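Local structure of chromosome-partitioning protein Spo0J (1VZ0) at the interface of chains A and B. The protein probably takes part in chromosome partitioning, binding the centromere-like site parS through a helix-turn-helix domain and stimulating the ATPase activity of Soj. Sequence-based numbering; all coordinates share one arbitrary frame. Chains: chain A/B, Chromosome-partitioning protein Spo0J.

Contact 1: the interface of chains A and B. Residues chain A 66, 73-75, 104; chain B 32-36.
The guanidinium of B:Arg36 takes the methyl of A:Ala104 on one face and CG of its own neighbour B:Pro35 on the other, both offset toward the rim. A:Ala104 CB is modelled unusually near, 3.3 Å from B:Arg36 CZ, and the exact spacing carries little weight. At the edge of the guanidinium, in plane, are A:Arg66 NH1 from across the contact and CG of B:Asn34 from its own chain. The two arginine planes stand 80° apart, and the close approach of their NH1 atoms is no hydrogen bond, since both are donors.

What brings them together is the carboxylate of A:Glu73. B:Arg36 NH1 lies 2.5 Å from A:Glu73 OE2, a short salt bridge on the syn side, with the carboxylate and guanidinium planes turned 74° apart. A:Arg66 grips the same oxygen side-on, its NE being 2.9 Å and its NH1 3.0 Å from A:Glu73 OE2. Three N-H donors thus converge on one atom, and the two positive groups would be expected to stabilise the carboxylate's negative charge. A:Glu73 reaches them with CG anti to the backbone N (chi1 175°) and an extended chain; tip to tip, its CD also meets B:Pro35 CD at 3.5 Å.

At the neighbouring residue, the backbone N of A:Leu74 donates to B:Arg32 O at 3.0 Å. A water bonds A:Val75 O (2.7 Å) and A:Ala104 O, and more distantly B:Asn34 OD1. That amide oxygen also faces A:Val75 O directly, an acceptor-acceptor pair that may mean the modelled amide orientation is doubtful.

Within the ParB N-terminal domain of chain A, strand 71-76 takes the short strand 31-32 of chain B alongside it in a parallel bridge (A:Glu73 with B:Arg32). The loop that follows in chain B then carries B:Arg36 over to the start of helix 101-114 of chain A.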
loop_
_atom_site.group_PDB
_atom_site.type_symbol
_atom_site.label_atom_id
_atom_site.label_comp_id
_atom_site.label_asym_id
_atom_site.label_seq_id
_atom_site.Cartn_x
_atom_site.Cartn_y
_atom_site.Cartn_z
ATOM N N ARG A 66 -1.418 -22.831 11.288
ATOM C CA ARG A 66 -0.524 -23.755 11.965
ATOM C C ARG A 66 -1.035 -23.956 13.390
ATOM O O ARG A 66 -1.723 -23.087 13.945
ATOM C CB ARG A 66 0.893 -23.195 12.016
ATOM C CG ARG A 66 1.050 -21.970 12.907
ATOM C CD ARG A 66 2.530 -21.623 13.050
ATOM N NE ARG A 66 2.754 -20.564 14.027
ATOM C CZ ARG A 66 3.911 -20.361 14.659
ATOM N NH1 ARG A 66 4.017 -19.371 15.533
ATOM N NH2 ARG A 66 4.962 -21.150 14.423
ATOM N N GLU A 73 -3.289 -20.924 14.573
ATOM C CA GLU A 73 -2.911 -19.552 14.343
ATOM C C GLU A 73 -2.820 -19.259 12.845
ATOM O O GLU A 73 -2.204 -20.009 12.096
ATOM C CB GLU A 73 -1.577 -19.297 15.034
ATOM C CG GLU A 73 -0.988 -17.951 14.797
ATOM C CD GLU A 73 0.325 -17.789 15.521
ATOM O OE1 GLU A 73 0.318 -17.284 16.666
ATOM O OE2 GLU A 73 1.358 -18.186 14.943
ATOM N N LEU A 74 -3.449 -18.166 12.419
ATOM C CA LEU A 74 -3.436 -17.764 11.012
ATOM C C LEU A 74 -2.001 -17.510 10.529
ATOM O O LEU A 74 -1.232 -16.837 11.204
ATOM C CB LEU A 74 -4.237 -16.475 10.830
ATOM C CG LEU A 74 -5.106 -16.288 9.579
ATOM C CD1 LEU A 74 -4.979 -14.852 9.104
ATOM C CD2 LEU A 74 -4.696 -17.236 8.482
ATOM N N VAL A 75 -1.655 -18.044 9.361
ATOM C CA VAL A 75 -0.327 -17.845 8.800
ATOM C C VAL A 75 -0.385 -17.003 7.514
ATOM O O VAL A 75 0.568 -16.294 7.189
ATOM C CB VAL A 75 0.372 -19.202 8.538
ATOM C CG1 VAL A 75 1.668 -18.992 7.782
ATOM C CG2 VAL A 75 0.668 -19.895 9.878
ATOM N N ALA A 104 7.049 -19.240 9.386
ATOM C CA ALA A 104 5.813 -18.478 9.367
ATOM C C ALA A 104 6.119 -17.020 9.047
ATOM O O ALA A 104 5.422 -16.405 8.236
ATOM C CB ALA A 104 5.080 -18.600 10.725
ATOM N N ARG B 32 -6.743 -18.050 15.758
ATOM C CA ARG B 32 -6.390 -16.717 16.233
ATOM C C ARG B 32 -5.712 -15.905 15.131
ATOM O O ARG B 32 -5.150 -16.454 14.192
ATOM C CB ARG B 32 -5.459 -16.807 17.437
ATOM C CG ARG B 32 -4.157 -17.510 17.140
ATOM C CD ARG B 32 -3.301 -17.609 18.378
ATOM N NE ARG B 32 -3.948 -18.345 19.460
ATOM C CZ ARG B 32 -4.356 -19.604 19.374
ATOM N NH1 ARG B 32 -4.190 -20.268 18.240
ATOM N NH2 ARG B 32 -4.898 -20.211 20.427
ATOM N N PRO B 33 -5.738 -14.579 15.247
ATOM C CA PRO B 33 -5.098 -13.788 14.194
ATOM C C PRO B 33 -3.587 -14.007 14.039
ATOM O O PRO B 33 -2.904 -14.532 14.934
ATOM C CB PRO B 33 -5.463 -12.344 14.562
ATOM C CG PRO B 33 -5.692 -12.398 16.034
ATOM C CD PRO B 33 -6.379 -13.723 16.258
ATOM N N ASN B 34 -3.082 -13.625 12.874
ATOM C CA ASN B 34 -1.666 -13.746 12.570
ATOM C C ASN B 34 -0.912 -12.655 13.330
ATOM O O ASN B 34 -1.129 -11.472 13.101
ATOM C CB ASN B 34 -1.476 -13.583 11.062
ATOM C CG ASN B 34 -0.059 -13.868 10.600
ATOM O OD1 ASN B 34 0.189 -13.955 9.397
ATOM N ND2 ASN B 34 0.870 -14.005 11.537
ATOM N N PRO B 35 -0.032 -13.041 14.267
ATOM C CA PRO B 35 0.738 -12.053 15.037
ATOM C C PRO B 35 1.839 -11.374 14.200
ATOM O O PRO B 35 2.363 -10.317 14.576
ATOM C CB PRO B 35 1.308 -12.881 16.182
ATOM C CG PRO B 35 1.548 -14.212 15.530
ATOM C CD PRO B 35 0.294 -14.416 14.699
ATOM N N ARG B 36 2.198 -11.985 13.073
ATOM C CA ARG B 36 3.225 -11.408 12.204
ATOM C C ARG B 36 2.601 -10.349 11.302
ATOM O O ARG B 36 1.808 -10.661 10.413
ATOM C CB ARG B 36 3.865 -12.490 11.340
ATOM C CG ARG B 36 4.506 -13.591 12.141
ATOM C CD ARG B 36 4.532 -14.893 11.359
ATOM N NE ARG B 36 4.394 -16.007 12.277
ATOM C CZ ARG B 36 3.242 -16.561 12.643
ATOM N NH1 ARG B 36 3.256 -17.562 13.504
ATOM N NH2 ARG B 36 2.087 -16.164 12.127
HETATM O O HOH W 1 2.669 -15.929 8.784
#

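Contact 2: the interface of chains A and B. Residues chain A 26, 31-33; chain B 63, 65, 72, 74, 92, 94.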
loop_
_atom_site.group_PDB
_atom_site.type_symbol
_atom_site.label_atom_id
_atom_site.label_comp_id
_atom_site.label_asym_id
_atom_site.label_seq_id
_atom_site.Cartn_x
_atom_site.Cartn_y
_atom_site.Cartn_z
ATOM N N LEU A 26 4.590 27.774 12.343
ATOM C CA LEU A 26 3.466 27.859 13.261
ATOM C C LEU A 26 3.535 26.784 14.337
ATOM O O LEU A 26 4.120 25.720 14.131
ATOM C CB LEU A 26 2.141 27.779 12.495
ATOM C CG LEU A 26 2.063 26.887 11.260
ATOM C CD1 LEU A 26 2.443 25.478 11.653
ATOM C CD2 LEU A 26 0.654 26.929 10.660
ATOM N N ILE A 31 -2.075 22.744 15.249
ATOM C CA ILE A 31 -2.476 21.967 14.077
ATOM C C ILE A 31 -3.023 20.607 14.487
ATOM O O ILE A 31 -2.270 19.750 14.946
ATOM C CB ILE A 31 -1.279 21.736 13.145
ATOM C CG1 ILE A 31 -0.724 23.079 12.674
ATOM C CG2 ILE A 31 -1.694 20.879 11.965
ATOM C CD1 ILE A 31 0.548 22.956 11.882
ATOM N N ARG A 32 -4.327 20.404 14.314
ATOM C CA ARG A 32 -4.944 19.137 14.684
ATOM C C ARG A 32 -4.851 18.105 13.555
ATOM O O ARG A 32 -4.618 18.454 12.398
ATOM C CB ARG A 32 -6.400 19.356 15.104
ATOM C CG ARG A 32 -7.349 19.780 14.001
ATOM C CD ARG A 32 -8.774 19.810 14.545
ATOM N NE ARG A 32 -9.783 19.982 13.503
ATOM C CZ ARG A 32 -11.093 19.901 13.719
ATOM N NH1 ARG A 32 -11.950 20.070 12.720
ATOM N NH2 ARG A 32 -11.548 19.644 14.938
ATOM N N PRO A 33 -5.038 16.816 13.882
ATOM C CA PRO A 33 -4.964 15.731 12.899
ATOM C C PRO A 33 -5.960 15.812 11.753
ATOM O O PRO A 33 -7.036 16.391 11.892
ATOM C CB PRO A 33 -5.168 14.484 13.753
ATOM C CG PRO A 33 -6.082 14.969 14.826
ATOM C CD PRO A 33 -5.462 16.294 15.195
ATOM N N LEU B 63 4.088 21.283 5.842
ATOM C CA LEU B 63 2.875 20.509 6.041
ATOM C C LEU B 63 1.843 21.359 5.315
ATOM O O LEU B 63 2.091 22.530 5.044
ATOM C CB LEU B 63 2.492 20.438 7.517
ATOM C CG LEU B 63 3.389 19.676 8.487
ATOM C CD1 LEU B 63 2.813 19.781 9.896
ATOM C CD2 LEU B 63 3.487 18.223 8.054
ATOM N N VAL B 65 -1.942 22.789 5.648
ATOM C CA VAL B 65 -3.047 22.923 6.587
ATOM C C VAL B 65 -4.111 23.916 6.142
ATOM O O VAL B 65 -3.928 24.662 5.175
ATOM C CB VAL B 65 -2.527 23.371 7.963
ATOM C CG1 VAL B 65 -1.436 22.424 8.432
ATOM C CG2 VAL B 65 -1.978 24.792 7.879
ATOM N N TYR B 72 -5.558 25.239 13.385
ATOM C CA TYR B 72 -5.584 24.627 12.056
ATOM C C TYR B 72 -5.884 23.130 12.054
ATOM O O TYR B 72 -5.869 22.471 13.093
ATOM C CB TYR B 72 -4.249 24.835 11.345
ATOM C CG TYR B 72 -3.669 26.218 11.486
ATOM C CD1 TYR B 72 -2.998 26.597 12.646
ATOM C CD2 TYR B 72 -3.778 27.146 10.454
ATOM C CE1 TYR B 72 -2.446 27.865 12.775
ATOM C CE2 TYR B 72 -3.231 28.416 10.571
ATOM C CZ TYR B 72 -2.565 28.767 11.732
ATOM O OH TYR B 72 -2.006 30.015 11.841
ATOM N N LEU B 74 -4.852 19.581 9.776
ATOM C CA LEU B 74 -3.940 19.008 8.789
ATOM C C LEU B 74 -4.697 18.633 7.524
ATOM O O LEU B 74 -5.767 18.039 7.597
ATOM C CB LEU B 74 -3.274 17.757 9.358
ATOM C CG LEU B 74 -1.793 17.507 9.053
ATOM C CD1 LEU B 74 -1.594 16.009 8.825
ATOM C CD2 LEU B 74 -1.336 18.299 7.832
ATOM N N VAL B 92 6.366 23.939 13.729
ATOM C CA VAL B 92 6.715 23.359 12.441
ATOM C C VAL B 92 6.316 24.307 11.325
ATOM O O VAL B 92 5.392 25.102 11.473
ATOM C CB VAL B 92 5.980 22.020 12.204
ATOM C CG1 VAL B 92 6.410 20.993 13.236
ATOM C CG2 VAL B 92 4.477 22.237 12.273
ATOM N N ALA B 94 4.589 25.512 7.939
ATOM C CA ALA B 94 3.353 25.110 7.293
ATOM C C ALA B 94 2.853 26.123 6.283
ATOM O O ALA B 94 3.374 27.236 6.169
ATOM C CB ALA B 94 2.281 24.865 8.345
#
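A:Leu26 and B:Tyr72 reach toward each other tip to tip, joining two ParB N-terminal domains of the ParB family. The methyl CD2 of A:Leu26 sits over one face of the phenol ring, 3.9 Å from the ring centroid and shifted toward the rim, a CH-pi contact. The other methyl, CD1, turns to B:Ala94, whose CB is 3.4 Å away, tighter than usual van der Waals contact. The leucine's CG lies between the backbone N and the carbonyl carbon, but at chi1 35° it is well short of a staggered 60°. Since CD1 is also modelled too near B:Val92 O, the exact placing of the fork is doubtful.

Backbone pairing at two places brings the strands that carry these side chains together. Strand 24-27 of chain A meets strand 91-96 of chain B in an antiparallel bridge between A:Leu26 and B:Val92, with A:Leu26 N donating to B:Val92 O and B:Val92 N to A:Leu26 O, each at 2.9 Å; the two carbonyl oxygens are modelled close together, a detail best treated as doubtful. Strand 31-32 of chain A runs parallel to strand 71-76 of chain B, A:Ile31 pairing with B:Tyr72. Here A:Arg32 N donates to B:Tyr72 O at 2.9 Å and B:Leu74 N to A:Arg32 O.

A:Ile31 enters the same apolar patch at other angles. It crosses B:Val65 at about a right angle, A:Ile31 CG2 to B:Val65 CG1 at 3.9 Å, and runs obliquely past both B:Tyr72 and B:Val92. With CG1 anti to the carbonyl carbon (chi1 -60°), its CD1 extends to B:Val92 CG2 at 4.0 Å, while CG1 lies by the CB and CD1 of B:Tyr72.

The C-alpha centres of contact 1 and contact 2 lie about 39 Å apart, at opposite ends of the dimer. Both use residues 32, 33 and 74 and strands 31-32, 63-68 and 71-76, with the chains exchanged: contact 1 has chain B's segment on chain A's sheet, contact 2 the reverse. By the two-fold symmetry each has a twin at the other end, so polar cluster and apolar patch belong to one reciprocal exchange of N-terminal segments. The protein is a homodimer, probably through C-terminal residues; dimerisation of the N-terminal helix-turn-helix region may require DNA binding, and the structure alone does not show whether the exchange persists in solution.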